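Local coordinates for precorrin-6Y C5,15-methyltransferase (Corynebacterium diphtheriae, PDB 3HM2) that probably transfers methyl groups from S-adenosyl-L-methionine to a precorrin in cobalamin biosynthesis, this fragment being its C-terminal AdoMet-dependent methyltransferase domain, at the interface of chains A and B. Coordinates in Å, arbitrary orientation; residue numbers count along the deposited sequence, not the author numbering. Chains: chain A/B, precorrin-6Y C5,15-methyltransferase.

Contact 1: the interface of chains A and B. Residues chain A 151-154, 164; chain B 147-151.
B:Ser149 lies opposite A:Ser153 where strand 146-157 of each chain runs antiparallel to its copy, a pairing that joins the sheets of the two subunits edge to edge. Their backbones bond in both directions: A:Ser153 N donates to B:Ser149 O at 2.6 Å, and B:Ser149 N returns a bond to A:Ser153 O. The B:Ser149 hydroxyl takes the crowded position between its backbone N and carbonyl carbon (chi1 73°), where it meets the selenomethionine A:Met164. That side chain turns at chi2 (-56°) and chi3 (-89°), which brings its terminal methyl CE against the partner strand, 3.6 Å from B:Ser149 CB and touching B:Ser148 CA and B:Ile147 CG2 as well. The methyl thus spreads an apolar contact along three successive residues of that strand. A:Ala151 faces its own counterpart, and a reciprocal pair of backbone bonds links the two alanines, B:Ala151 N to A:Ala151 O being 2.7 Å long. The methyl groups of the two alanines approach to 4.1 Å between their CB atoms. Between the serine and alanine pairs, the CG1 branch of A:Ile152 leans against the B:Phe150 ring, 3.4 Å from CD1. B:Ser148 adds a side-chain link: its hydroxyl OG lies in the plane of the A:His154 imidazole, at the ring edge, and shares a nearly straight hydrogen bond of 2.8 Å with ND1, donor and acceptor not being distinguished.

Contact 2: the interface of chains A and B. Residues chain A 137, 140-141, 145-147; chain B 155, 162.
A:Arg140 and B:Glu155 reach toward each other tip to tip in a salt bridge between helix 130-143 of one subunit and strand 146-157 of the other. The guanidinium NH2 is modelled 2.5 Å from the carboxylate OE2, in a strongly bent hydrogen bond to the syn lone pair of that oxygen, and the two flat groups are turned 43° against each other. Separations from OE1 are too short to be reliable; the pairing of opposite charges is clear, but its detailed geometry, the OE2 bond included, is doubtful. B:Glu155 places CG between its backbone N and carbonyl carbon (chi1 85°), bringing the carboxylate past A:Thr146, whose OG1 lies 3.5 Å from CD. B:Glu155 N also makes a weak hydrogen bond to A:Ile147 O. The CD1 tip of B:Ile162 meets the arginine end on, 4.0 Å from CZ, and touches A:Lys141 CE more lightly. Farther out, the A:Trp137 indole slides past the carboxylate with the two planes only 13° apart, CZ3 being 4.1 Å from OE1. A:Ile147 CD1 sits over the centre of one indole face and may help fix its rotation. The bridge ties helix to partner strand at an end of the paired strands and may help hold the two subunits in register.

Contact 3: the interface of chains A and B. Residues chain A 12, 15-16, 19, 150; chain B 11-12, 15-16, 152.
A:Leu16 and B:Leu16 cross obliquely where the N-terminal helices of the two subunits meet, with CD1 of the first 4.0 Å from CD2 of the second. Side-chain packing continues on either side: the CD2 methyl of A:Leu16 lies 3.8 Å from B:His12 CD2, and the CD2 methyl of B:Leu16 meets the A:His12 imidazole at ND1. One turn along the chain A helix, the CB atoms of A:Ser19 and B:Ala15 pack tightly at 3.4 Å. Aromatic contact comes from A:Phe150, which meets the B:His12 imidazole edge to face, the ring planes 57° apart. Its CE2 stands 3.9 Å above the imidazole plane, offset toward the rim. A:Leu16 CD1 covers a face of the phenyl ring, whereas B:Ile152 CG1 lies at its edge, in plane, and the CG2 branch is 3.8 Å from CE2. The polar contribution is a hydrogen bond from the B:Gln11 side-chain amide NE2 to the A:Ser19 hydroxyl OG, 2.8 Å long and tilted 21° out of the amide plane. Helix 9-21 of chain A and helix 7-21 of chain B thus pack together over one face of the joined strands 146-157, which supply A:Phe150 and B:Ile152.

Contact 1: the interface of chains A and B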
# COMPACT_ATOMS: atom_id res chain seq x y z
N ALA A 151 1.24 -5.63 2.84
CA ALA A 151 2.00 -5.41 1.63
C ALA A 151 3.39 -5.06 2.05
O ALA A 151 3.59 -4.02 2.65
CB ALA A 151 1.40 -4.30 0.79
N ILE A 152 4.35 -5.94 1.73
CA ILE A 152 5.75 -5.81 2.15
C ILE A 152 6.67 -5.54 0.97
O ILE A 152 6.62 -6.25 -0.04
CB ILE A 152 6.23 -7.11 2.84
CG1 ILE A 152 5.56 -7.26 4.23
CG2 ILE A 152 7.76 -7.13 2.92
CD1 ILE A 152 5.23 -8.70 4.68
N SER A 153 7.51 -4.51 1.09
CA SER A 153 8.44 -4.16 0.01
C SER A 153 9.90 -4.28 0.45
O SER A 153 10.20 -4.20 1.63
CB SER A 153 8.16 -2.74 -0.51
OG SER A 153 6.79 -2.55 -0.80
N HIS A 154 10.79 -4.48 -0.51
CA HIS A 154 12.23 -4.57 -0.27
C HIS A 154 12.94 -3.77 -1.37
O HIS A 154 12.43 -3.64 -2.46
CB HIS A 154 12.67 -6.04 -0.35
CG HIS A 154 11.76 -6.99 0.36
ND1 HIS A 154 11.72 -7.11 1.73
CD2 HIS A 154 10.86 -7.89 -0.12
CE1 HIS A 154 10.83 -8.03 2.07
NE2 HIS A 154 10.29 -8.52 0.96
N MSE A 164 11.78 0.81 -4.13
CA MSE A 164 11.05 -0.03 -3.18
C MSE A 164 10.01 -0.86 -3.93
O MSE A 164 9.13 -0.31 -4.61
CB MSE A 164 10.40 0.82 -2.09
CG MSE A 164 11.40 1.34 -1.07
SE MSE A 164 12.41 -0.16 -0.25
CE MSE A 164 11.20 -0.54 1.24
N ILE B 147 16.91 -2.27 3.66
CA ILE B 147 15.67 -1.60 3.99
C ILE B 147 14.48 -2.31 3.34
O ILE B 147 14.46 -2.52 2.13
CB ILE B 147 15.74 -0.09 3.69
CG1 ILE B 147 16.34 0.65 4.90
CG2 ILE B 147 14.36 0.47 3.38
CD1 ILE B 147 17.03 1.95 4.58
N SER B 148 13.52 -2.70 4.17
CA SER B 148 12.21 -3.19 3.72
C SER B 148 11.12 -2.37 4.40
O SER B 148 11.37 -1.71 5.40
CB SER B 148 12.03 -4.68 4.06
OG SER B 148 13.09 -5.46 3.53
N SER B 149 9.92 -2.40 3.84
CA SER B 149 8.80 -1.68 4.42
C SER B 149 7.47 -2.43 4.31
O SER B 149 7.25 -3.23 3.39
CB SER B 149 8.67 -0.29 3.81
OG SER B 149 8.16 -0.39 2.49
N PHE B 150 6.59 -2.13 5.26
CA PHE B 150 5.38 -2.89 5.54
C PHE B 150 4.15 -1.97 5.56
O PHE B 150 4.04 -1.11 6.42
CB PHE B 150 5.54 -3.59 6.90
CG PHE B 150 6.90 -4.22 7.09
CD1 PHE B 150 7.14 -5.54 6.70
CD2 PHE B 150 7.95 -3.49 7.64
CE1 PHE B 150 8.41 -6.10 6.85
CE2 PHE B 150 9.21 -4.05 7.80
CZ PHE B 150 9.43 -5.35 7.40
N ALA B 151 3.25 -2.15 4.59
CA ALA B 151 1.99 -1.42 4.57
C ALA B 151 0.85 -2.31 5.09
O ALA B 151 0.38 -3.22 4.41
CB ALA B 151 1.68 -0.89 3.14

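Contact 2: the interface of chains A and B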
# COMPACT_ATOMS: atom_id res chain seq x y z
N TRP A 137 -13.61 -13.63 3.82
CA TRP A 137 -14.59 -12.58 4.08
C TRP A 137 -15.95 -13.20 4.33
O TRP A 137 -16.82 -12.59 4.93
CB TRP A 137 -14.66 -11.56 2.91
CG TRP A 137 -13.58 -10.52 2.97
CD1 TRP A 137 -12.59 -10.30 2.05
CD2 TRP A 137 -13.38 -9.55 4.01
NE1 TRP A 137 -11.78 -9.25 2.46
CE2 TRP A 137 -12.25 -8.79 3.66
CE3 TRP A 137 -14.06 -9.25 5.20
CZ2 TRP A 137 -11.78 -7.74 4.47
CZ3 TRP A 137 -13.58 -8.21 6.01
CH2 TRP A 137 -12.46 -7.47 5.64
N ARG A 140 -15.47 -15.17 7.65
CA ARG A 140 -15.47 -14.08 8.62
C ARG A 140 -16.89 -13.77 9.09
O ARG A 140 -17.11 -13.42 10.25
CB ARG A 140 -14.82 -12.83 8.04
CG ARG A 140 -14.25 -11.88 9.08
CD ARG A 140 -14.34 -10.44 8.62
NE ARG A 140 -14.42 -9.50 9.74
CZ ARG A 140 -15.51 -8.80 10.04
NH1 ARG A 140 -16.60 -8.91 9.30
NH2 ARG A 140 -15.50 -7.97 11.08
N LYS A 141 -17.85 -13.88 8.17
CA LYS A 141 -19.20 -13.39 8.41
C LYS A 141 -20.03 -14.41 9.17
O LYS A 141 -21.10 -14.09 9.70
CB LYS A 141 -19.88 -13.04 7.09
CG LYS A 141 -19.17 -11.94 6.30
CD LYS A 141 -18.71 -10.82 7.21
CE LYS A 141 -17.81 -9.84 6.47
NZ LYS A 141 -18.56 -9.08 5.43
N GLY A 145 -14.40 -13.10 14.18
CA GLY A 145 -13.02 -12.80 13.87
C GLY A 145 -12.84 -11.58 12.97
O GLY A 145 -13.81 -10.87 12.63
N THR A 146 -11.59 -11.38 12.56
CA THR A 146 -11.13 -10.09 12.08
C THR A 146 -10.05 -10.28 11.02
O THR A 146 -9.22 -11.19 11.14
CB THR A 146 -10.58 -9.28 13.28
OG1 THR A 146 -11.48 -8.21 13.61
CG2 THR A 146 -9.19 -8.72 12.99
N ILE A 147 -10.06 -9.41 9.99
CA ILE A 147 -9.15 -9.47 8.83
C ILE A 147 -8.26 -8.23 8.65
O ILE A 147 -8.75 -7.12 8.58
CB ILE A 147 -9.95 -9.69 7.54
CG1 ILE A 147 -10.74 -11.00 7.63
CG2 ILE A 147 -9.04 -9.66 6.31
CD1 ILE A 147 -11.01 -11.66 6.29
N GLU B 155 -9.26 -4.21 9.43
CA GLU B 155 -10.71 -4.11 9.22
C GLU B 155 -11.41 -3.14 10.19
O GLU B 155 -11.31 -3.28 11.41
CB GLU B 155 -11.38 -5.49 9.33
CG GLU B 155 -11.73 -5.89 10.76
CD GLU B 155 -13.07 -6.61 10.87
OE1 GLU B 155 -13.30 -7.55 10.08
OE2 GLU B 155 -13.87 -6.24 11.77
N ILE B 162 -17.96 -2.03 6.66
CA ILE B 162 -16.58 -2.43 7.01
C ILE B 162 -15.60 -1.82 5.99
O ILE B 162 -15.89 -1.80 4.79
CB ILE B 162 -16.41 -3.99 7.02
CG1 ILE B 162 -17.46 -4.68 7.91
CG2 ILE B 162 -15.01 -4.39 7.46
CD1 ILE B 162 -17.48 -6.21 7.78

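Contact 3: the interface of chains A and B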
# COMPACT_ATOMS: atom_id res chain seq x y z
N HIS A 12 9.18 -12.87 6.97
CA HIS A 12 8.29 -11.86 7.56
C HIS A 12 6.81 -12.28 7.66
O HIS A 12 6.09 -11.83 8.57
CB HIS A 12 8.38 -10.54 6.79
CG HIS A 12 9.61 -9.74 7.11
ND1 HIS A 12 10.02 -9.50 8.40
CD2 HIS A 12 10.49 -9.10 6.31
CE1 HIS A 12 11.11 -8.76 8.39
NE2 HIS A 12 11.42 -8.49 7.13
N ALA A 15 6.56 -14.70 10.60
CA ALA A 15 6.51 -13.87 11.80
C ALA A 15 5.11 -13.39 12.15
O ALA A 15 4.67 -13.55 13.27
CB ALA A 15 7.45 -12.67 11.66
N LEU A 16 4.41 -12.80 11.20
CA LEU A 16 3.08 -12.24 11.48
C LEU A 16 2.06 -13.32 11.82
O LEU A 16 1.13 -13.11 12.60
CB LEU A 16 2.58 -11.42 10.31
CG LEU A 16 3.38 -10.14 10.13
CD1 LEU A 16 3.32 -9.59 8.69
CD2 LEU A 16 2.89 -9.12 11.14
N SER A 19 2.92 -14.44 15.48
CA SER A 19 2.35 -13.46 16.42
C SER A 19 0.82 -13.53 16.49
O SER A 19 0.24 -13.24 17.54
CB SER A 19 2.77 -12.02 16.07
OG SER A 19 1.72 -11.33 15.41
N PHE A 150 -1.27 -7.39 4.57
CA PHE A 150 0.14 -6.99 4.55
C PHE A 150 0.74 -6.83 3.14
O PHE A 150 0.74 -7.76 2.35
CB PHE A 150 0.96 -7.97 5.39
CG PHE A 150 0.26 -8.41 6.64
CD1 PHE A 150 -0.34 -9.67 6.72
CD2 PHE A 150 0.17 -7.56 7.74
CE1 PHE A 150 -0.99 -10.08 7.87
CE2 PHE A 150 -0.49 -7.97 8.91
CZ PHE A 150 -1.07 -9.22 8.97
N GLN B 11 0.87 -4.74 17.44
CA GLN B 11 1.44 -6.05 17.69
C GLN B 11 2.08 -6.60 16.41
O GLN B 11 3.01 -7.41 16.45
CB GLN B 11 0.36 -7.02 18.16
CG GLN B 11 0.61 -8.45 17.72
CD GLN B 11 -0.67 -9.21 17.37
OE1 GLN B 11 -1.70 -9.04 18.03
NE2 GLN B 11 -0.59 -10.05 16.34
N HIS B 12 1.55 -6.13 15.29
CA HIS B 12 1.99 -6.56 13.97
C HIS B 12 3.33 -5.94 13.62
O HIS B 12 4.16 -6.55 12.95
CB HIS B 12 0.92 -6.20 12.94
CG HIS B 12 -0.29 -7.08 13.01
ND1 HIS B 12 -1.55 -6.59 13.30
CD2 HIS B 12 -0.43 -8.42 12.87
CE1 HIS B 12 -2.42 -7.59 13.30
NE2 HIS B 12 -1.77 -8.71 13.05
N ALA B 15 5.99 -7.80 16.05
CA ALA B 15 6.35 -9.09 15.46
C ALA B 15 7.40 -8.93 14.36
O ALA B 15 8.30 -9.77 14.22
CB ALA B 15 5.12 -9.80 14.92
N LEU B 16 7.29 -7.85 13.57
CA LEU B 16 8.23 -7.60 12.48
C LEU B 16 9.60 -7.20 13.00
O LEU B 16 10.62 -7.58 12.42
CB LEU B 16 7.67 -6.54 11.53
CG LEU B 16 6.44 -7.10 10.82
CD1 LEU B 16 5.52 -6.00 10.30
CD2 LEU B 16 6.88 -8.07 9.71
N ILE B 152 0.44 -2.04 6.32
CA ILE B 152 -0.53 -2.87 7.02
C ILE B 152 -1.86 -2.15 7.21
O ILE B 152 -1.90 -1.02 7.68
CB ILE B 152 0.02 -3.29 8.40
CG1 ILE B 152 1.41 -3.93 8.23
CG2 ILE B 152 -1.02 -4.17 9.19
CD1 ILE B 152 2.02 -4.46 9.55

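Strand 146-157 runs through every contact, serving as the pairing edge in contact 1, the source of the acidic partner in contact 2 and the floor under the helices in contact 3. The C-alpha centres of contacts 1 and 3 lie about 12 Å apart, those of contacts 2 and 3 about 18 Å, and those of contacts 1 and 2 about 24 Å. Strand 162-166 contributes to contacts 1 and 2. With two-fold symmetry repeating each patch, strand pairing, helix packing and charged bridges form a continuous interface; the assembly holds four copies, and this pair may or may not be the biological dimer.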